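Local coordinates for protein alpha-1,3-glucanase (Bacillus circulans, PDB 5ZRU) that hydrolyses alpha-1,3-glucan as a GH 87-type glucanase, this chain being its catalytic unit, at residues R499-I513 with H537-A551. Residues are numbered along the deposited sequence; the frame is centred on the assembly and turned at random.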
loop_
_atom_site.group_PDB
_atom_site.type_symbol
_atom_site.label_atom_id
_atom_site.label_comp_id
_atom_site.label_asym_id
_atom_site.label_seq_id
_atom_site.Cartn_x
_atom_site.Cartn_y
_atom_site.Cartn_z
ATOM N N ARG A 499 -17.019 -12.121 -3.428
ATOM C CA ARG A 499 -18.144 -12.314 -4.341
ATOM C C ARG A 499 -17.661 -13.120 -5.551
ATOM O O ARG A 499 -17.319 -14.292 -5.393
ATOM C CB ARG A 499 -18.774 -10.968 -4.736
ATOM C CG ARG A 499 -20.155 -11.106 -5.428
ATOM C CD ARG A 499 -21.201 -11.817 -4.530
ATOM N NE ARG A 499 -22.546 -11.762 -5.120
ATOM C CZ ARG A 499 -23.338 -10.694 -5.056
ATOM N NH1 ARG A 499 -22.930 -9.609 -4.415
ATOM N NH2 ARG A 499 -24.546 -10.710 -5.620
ATOM N N SER A 500 -17.611 -12.544 -6.752
ATOM C CA SER A 500 -17.163 -13.305 -7.915
ATOM C C SER A 500 -15.659 -13.148 -8.138
ATOM O O SER A 500 -15.093 -12.076 -7.914
ATOM C CB SER A 500 -17.928 -12.897 -9.181
ATOM O OG SER A 500 -19.301 -13.252 -9.067
ATOM N N ALA A 501 -15.013 -14.230 -8.583
ATOM C CA ALA A 501 -13.558 -14.198 -8.744
ATOM C C ALA A 501 -13.132 -13.280 -9.888
ATOM O O ALA A 501 -12.204 -12.478 -9.740
ATOM C CB ALA A 501 -13.014 -15.615 -8.969
ATOM N N ILE A 502 -13.770 -13.397 -11.045
ATOM C CA ILE A 502 -13.411 -12.602 -12.217
ATOM C C ILE A 502 -14.674 -11.930 -12.737
ATOM O O ILE A 502 -15.676 -12.610 -12.984
ATOM C CB ILE A 502 -12.770 -13.469 -13.316
ATOM C CG1 ILE A 502 -11.553 -14.209 -12.761
ATOM C CG2 ILE A 502 -12.354 -12.613 -14.504
ATOM C CD1 ILE A 502 -11.021 -15.258 -13.716
ATOM N N GLN A 503 -14.623 -10.602 -12.903
ATOM C CA GLN A 503 -15.800 -9.784 -13.218
ATOM C C GLN A 503 -15.509 -8.862 -14.396
ATOM O O GLN A 503 -14.479 -8.174 -14.409
ATOM C CB GLN A 503 -16.226 -8.956 -11.991
ATOM C CG GLN A 503 -17.284 -7.877 -12.244
ATOM C CD GLN A 503 -17.833 -7.300 -10.939
ATOM O OE1 GLN A 503 -18.014 -8.026 -9.969
ATOM N NE2 GLN A 503 -18.095 -5.993 -10.915
ATOM N N PHE A 504 -16.419 -8.851 -15.383
ATOM C CA PHE A 504 -16.354 -7.992 -16.562
ATOM C C PHE A 504 -17.626 -7.165 -16.648
ATOM O O PHE A 504 -18.722 -7.713 -16.529
ATOM C CB PHE A 504 -16.296 -8.763 -17.901
ATOM C CG PHE A 504 -15.172 -9.734 -18.047
ATOM C CD1 PHE A 504 -15.200 -10.957 -17.394
ATOM C CD2 PHE A 504 -14.138 -9.474 -18.934
ATOM C CE1 PHE A 504 -14.182 -11.878 -17.583
ATOM C CE2 PHE A 504 -13.116 -10.406 -19.123
ATOM C CZ PHE A 504 -13.145 -11.593 -18.444
ATOM N N GLY A 505 -17.499 -5.876 -16.940
ATOM C CA GLY A 505 -18.707 -5.104 -17.164
ATOM C C GLY A 505 -18.453 -3.741 -17.771
ATOM O O GLY A 505 -17.319 -3.375 -18.087
ATOM N N TYR A 506 -19.558 -2.989 -17.895
ATOM C CA TYR A 506 -19.700 -1.771 -18.696
ATOM C C TYR A 506 -19.533 -2.107 -20.175
ATOM O O TYR A 506 -19.159 -3.234 -20.520
ATOM C CB TYR A 506 -18.743 -0.666 -18.219
ATOM C CG TYR A 506 -19.239 -0.064 -16.914
ATOM C CD1 TYR A 506 -19.122 -0.768 -15.729
ATOM C CD2 TYR A 506 -19.872 1.177 -16.878
ATOM C CE1 TYR A 506 -19.586 -0.258 -14.527
ATOM C CE2 TYR A 506 -20.356 1.700 -15.670
ATOM C CZ TYR A 506 -20.202 0.969 -14.499
ATOM O OH TYR A 506 -20.659 1.443 -13.286
ATOM N N GLY A 507 -19.863 -1.163 -21.054
ATOM C CA GLY A 507 -20.135 -1.450 -22.446
ATOM C C GLY A 507 -19.059 -1.090 -23.445
ATOM O O GLY A 507 -19.297 -1.221 -24.653
ATOM N N GLY A 508 -17.871 -0.679 -22.996
ATOM C CA GLY A 508 -16.856 -0.210 -23.923
ATOM C C GLY A 508 -16.196 -1.299 -24.750
ATOM O O GLY A 508 -15.540 -0.984 -25.749
ATOM N N GLY A 509 -16.323 -2.551 -24.345
ATOM C CA GLY A 509 -15.819 -3.661 -25.131
ATOM C C GLY A 509 -14.664 -4.384 -24.450
ATOM O O GLY A 509 -13.885 -3.797 -23.687
ATOM N N PHE A 510 -14.548 -5.682 -24.740
ATOM C CA PHE A 510 -13.450 -6.516 -24.257
ATOM C C PHE A 510 -12.884 -7.303 -25.429
ATOM O O PHE A 510 -13.593 -8.106 -26.042
ATOM C CB PHE A 510 -13.915 -7.453 -23.140
ATOM C CG PHE A 510 -14.294 -6.727 -21.882
ATOM C CD1 PHE A 510 -13.340 -6.451 -20.916
ATOM C CD2 PHE A 510 -15.596 -6.299 -21.678
ATOM C CE1 PHE A 510 -13.677 -5.765 -19.753
ATOM C CE2 PHE A 510 -15.947 -5.603 -20.520
ATOM C CZ PHE A 510 -14.982 -5.343 -19.552
ATOM N N GLU A 511 -11.608 -7.074 -25.739
ATOM C CA GLU A 511 -10.983 -7.597 -26.950
ATOM C C GLU A 511 -9.659 -8.270 -26.612
ATOM O O GLU A 511 -8.795 -7.648 -25.989
ATOM C CB GLU A 511 -10.747 -6.466 -27.957
ATOM C CG GLU A 511 -12.029 -5.750 -28.385
ATOM C CD GLU A 511 -11.760 -4.425 -29.081
ATOM O OE1 GLU A 511 -12.575 -3.491 -28.911
ATOM O OE2 GLU A 511 -10.733 -4.320 -29.789
ATOM N N ASN A 512 -9.490 -9.518 -27.056
ATOM C CA ASN A 512 -8.259 -10.290 -26.846
ATOM C C ASN A 512 -7.866 -10.326 -25.365
ATOM O O ASN A 512 -6.765 -9.942 -24.977
ATOM C CB ASN A 512 -7.105 -9.742 -27.692
ATOM C CG ASN A 512 -5.876 -10.662 -27.680
ATOM O OD1 ASN A 512 -6.002 -11.878 -27.539
ATOM N ND2 ASN A 512 -4.692 -10.080 -27.826
ATOM N N ILE A 513 -8.787 -10.807 -24.538
ATOM C CA ILE A 513 -8.533 -11.022 -23.115
ATOM C C ILE A 513 -8.394 -12.522 -22.896
ATOM O O ILE A 513 -9.346 -13.275 -23.131
ATOM C CB ILE A 513 -9.658 -10.454 -22.237
ATOM C CG1 ILE A 513 -10.060 -9.040 -22.678
ATOM C CG2 ILE A 513 -9.241 -10.501 -20.763
ATOM C CD1 ILE A 513 -8.932 -7.992 -22.616
ATOM N N HIS A 537 -27.630 -13.010 -6.988
ATOM C CA HIS A 537 -26.853 -14.196 -7.330
ATOM C C HIS A 537 -25.760 -14.440 -6.305
ATOM O O HIS A 537 -25.206 -13.480 -5.755
ATOM C CB HIS A 537 -26.220 -14.051 -8.715
ATOM C CG HIS A 537 -25.235 -12.922 -8.822
ATOM N ND1 HIS A 537 -25.615 -11.625 -9.086
ATOM C CD2 HIS A 537 -23.883 -12.900 -8.710
ATOM C CE1 HIS A 537 -24.542 -10.853 -9.143
ATOM N NE2 HIS A 537 -23.478 -11.602 -8.916
ATOM N N PRO A 538 -25.422 -15.699 -6.023
ATOM C CA PRO A 538 -24.215 -15.981 -5.242
ATOM C C PRO A 538 -22.984 -15.680 -6.078
ATOM O O PRO A 538 -23.035 -15.668 -7.304
ATOM C CB PRO A 538 -24.313 -17.482 -4.934
ATOM C CG PRO A 538 -25.686 -17.916 -5.421
ATOM C CD PRO A 538 -26.093 -16.932 -6.467
ATOM N N GLY A 539 -21.864 -15.442 -5.398
ATOM C CA GLY A 539 -20.632 -15.167 -6.120
ATOM C C GLY A 539 -20.249 -16.334 -7.016
ATOM O O GLY A 539 -20.382 -17.502 -6.642
ATOM N N ALA A 540 -19.767 -16.008 -8.210
ATOM C CA ALA A 540 -19.412 -16.990 -9.223
ATOM C C ALA A 540 -17.908 -17.011 -9.488
ATOM O O ALA A 540 -17.154 -16.131 -9.065
ATOM C CB ALA A 540 -20.154 -16.699 -10.531
ATOM N N ALA A 541 -17.482 -18.030 -10.240
ATOM C CA ALA A 541 -16.113 -18.045 -10.755
ATOM C C ALA A 541 -15.899 -16.941 -11.784
ATOM O O ALA A 541 -14.892 -16.226 -11.744
ATOM C CB ALA A 541 -15.794 -19.404 -11.372
ATOM N N ILE A 542 -16.820 -16.808 -12.738
ATOM C CA ILE A 542 -16.735 -15.796 -13.783
ATOM C C ILE A 542 -18.086 -15.111 -13.897
ATOM O O ILE A 542 -19.121 -15.783 -13.969
ATOM C CB ILE A 542 -16.325 -16.401 -15.140
ATOM C CG1 ILE A 542 -15.019 -17.193 -14.994
ATOM C CG2 ILE A 542 -16.197 -15.311 -16.194
ATOM C CD1 ILE A 542 -14.670 -18.052 -16.228
ATOM N N TYR A 543 -18.063 -13.785 -13.978
ATOM C CA TYR A 543 -19.250 -12.939 -13.930
ATOM C C TYR A 543 -19.121 -11.852 -14.980
ATOM O O TYR A 543 -18.090 -11.185 -15.047
ATOM C CB TYR A 543 -19.379 -12.327 -12.523
ATOM C CG TYR A 543 -20.406 -11.234 -12.324
ATOM C CD1 TYR A 543 -21.733 -11.404 -12.710
ATOM C CD2 TYR A 543 -20.057 -10.054 -11.673
ATOM C CE1 TYR A 543 -22.681 -10.396 -12.489
ATOM C CE2 TYR A 543 -20.988 -9.054 -11.443
ATOM C CZ TYR A 543 -22.297 -9.232 -11.851
ATOM O OH TYR A 543 -23.214 -8.239 -11.599
ATOM N N THR A 544 -20.152 -11.664 -15.804
ATOM C CA THR A 544 -20.223 -10.459 -16.616
ATOM C C THR A 544 -21.583 -9.805 -16.426
ATOM O O THR A 544 -22.597 -10.475 -16.196
ATOM C CB THR A 544 -19.968 -10.713 -18.123
ATOM O OG1 THR A 544 -21.185 -11.107 -18.766
ATOM C CG2 THR A 544 -18.871 -11.792 -18.346
ATOM N N TYR A 545 -21.581 -8.478 -16.470
ATOM C CA TYR A 545 -22.803 -7.683 -16.507
ATOM C C TYR A 545 -22.802 -6.795 -17.747
ATOM O O TYR A 545 -23.386 -5.710 -17.756
ATOM C CB TYR A 545 -22.979 -6.870 -15.221
ATOM C CG TYR A 545 -21.833 -5.951 -14.874
ATOM C CD1 TYR A 545 -20.672 -6.450 -14.275
ATOM C CD2 TYR A 545 -21.913 -4.581 -15.113
ATOM C CE1 TYR A 545 -19.616 -5.616 -13.956
ATOM C CE2 TYR A 545 -20.855 -3.731 -14.786
ATOM C CZ TYR A 545 -19.711 -4.261 -14.202
ATOM O OH TYR A 545 -18.651 -3.442 -13.876
ATOM N N THR A 546 -22.107 -7.249 -18.789
ATOM C CA THR A 546 -22.225 -6.707 -20.133
ATOM C C THR A 546 -22.351 -7.863 -21.109
ATOM O O THR A 546 -21.816 -8.952 -20.878
ATOM C CB THR A 546 -21.024 -5.826 -20.536
ATOM O OG1 THR A 546 -21.232 -5.291 -21.850
ATOM C CG2 THR A 546 -19.722 -6.621 -20.546
ATOM N N GLY A 547 -23.085 -7.626 -22.191
ATOM C CA GLY A 547 -23.137 -8.556 -23.298
ATOM C C GLY A 547 -22.158 -8.238 -24.401
ATOM O O GLY A 547 -22.126 -8.941 -25.415
ATOM N N ASN A 548 -21.356 -7.189 -24.234
ATOM C CA ASN A 548 -20.385 -6.762 -25.233
ATOM C C ASN A 548 -18.994 -7.170 -24.765
ATOM O O ASN A 548 -18.379 -6.475 -23.950
ATOM C CB ASN A 548 -20.462 -5.255 -25.442
ATOM C CG ASN A 548 -19.456 -4.760 -26.458
ATOM O OD1 ASN A 548 -19.027 -5.508 -27.341
ATOM N ND2 ASN A 548 -19.070 -3.492 -26.341
ATOM N N GLY A 549 -18.485 -8.275 -25.290
ATOM C CA GLY A 549 -17.128 -8.656 -24.951
ATOM C C GLY A 549 -16.873 -10.124 -25.190
ATOM O O GLY A 549 -17.782 -10.917 -25.423
ATOM N N SER A 550 -15.591 -10.469 -25.123
ATOM C CA SER A 550 -15.126 -11.842 -25.254
ATOM C C SER A 550 -14.012 -12.073 -24.248
ATOM O O SER A 550 -13.312 -11.134 -23.852
ATOM C CB SER A 550 -14.594 -12.142 -26.668
ATOM O OG SER A 550 -15.507 -11.708 -27.663
ATOM N N ALA A 551 -13.848 -13.329 -23.849
ATOM C CA ALA A 551 -12.718 -13.743 -23.023
ATOM C C ALA A 551 -12.489 -15.232 -23.236
ATOM O O ALA A 551 -13.447 -15.996 -23.372
ATOM C CB ALA A 551 -12.960 -13.456 -21.537
HETATM O O HOH W 1 -20.814 -11.129 -8.927
HETATM O O HOH W 2 -18.206 -3.993 -22.929
HETATM O O HOH W 3 -22.525 -3.177 -18.187
HETATM O O HOH W 4 -16.282 -6.345 -27.277
HETATM O O HOH W 5 -14.846 -9.007 -28.292
HETATM O O HOH W 6 -11.177 -11.860 -25.778
#
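Phe504 brings CZ to 3.6 Å from Ala551 CB, with CE1 near Ile542 CG2 and CD1 near the Thr544 methyl; Phe515 and Leu477 extend this apolar interior. The case illustrates how coils of a pectate-lyase-like parallel beta-helix stack: strands 502-505 and 542-544 run 4.6 Å apart, Ile502 beside Ile542, Gln503 beside Tyr543, Phe504 beside Thr544, joined by hydrogen bonds from Tyr543 N to Ile502 O (2.8 Å), Phe504 N to Tyr543 O and Tyr545 N to Phe504 O. On the opposite face Gln503 and Tyr543 lie side by side, amide perpendicular to ring and OE1 at its edge; Gln503 NE2 bonds Glu471 O. Tyr545 CG, between backbone N and carbonyl carbon (chi1 56°), lays the ring over Gly505 CA, 3.3 Å from the centroid; OH meets the Tyr506 edge. With an alanine here, Phe533 and Tyr506 would probably lose their aromatic partner. Ser500 OG accepts an almost straight bond from Ala540 N (2.9 Å); water 1 links it to His537 NE2, while ND1 bonds Ser535 O. Arg499 NH2, over the His537 ring, donates to His537 O and Thr530 O. Asn548 ND2 approaches Gly507 O (2.8 Å) from above the carbonyl plane. Backbone bonds thus join strands; side-chain-to-backbone bonds tie flanking loops.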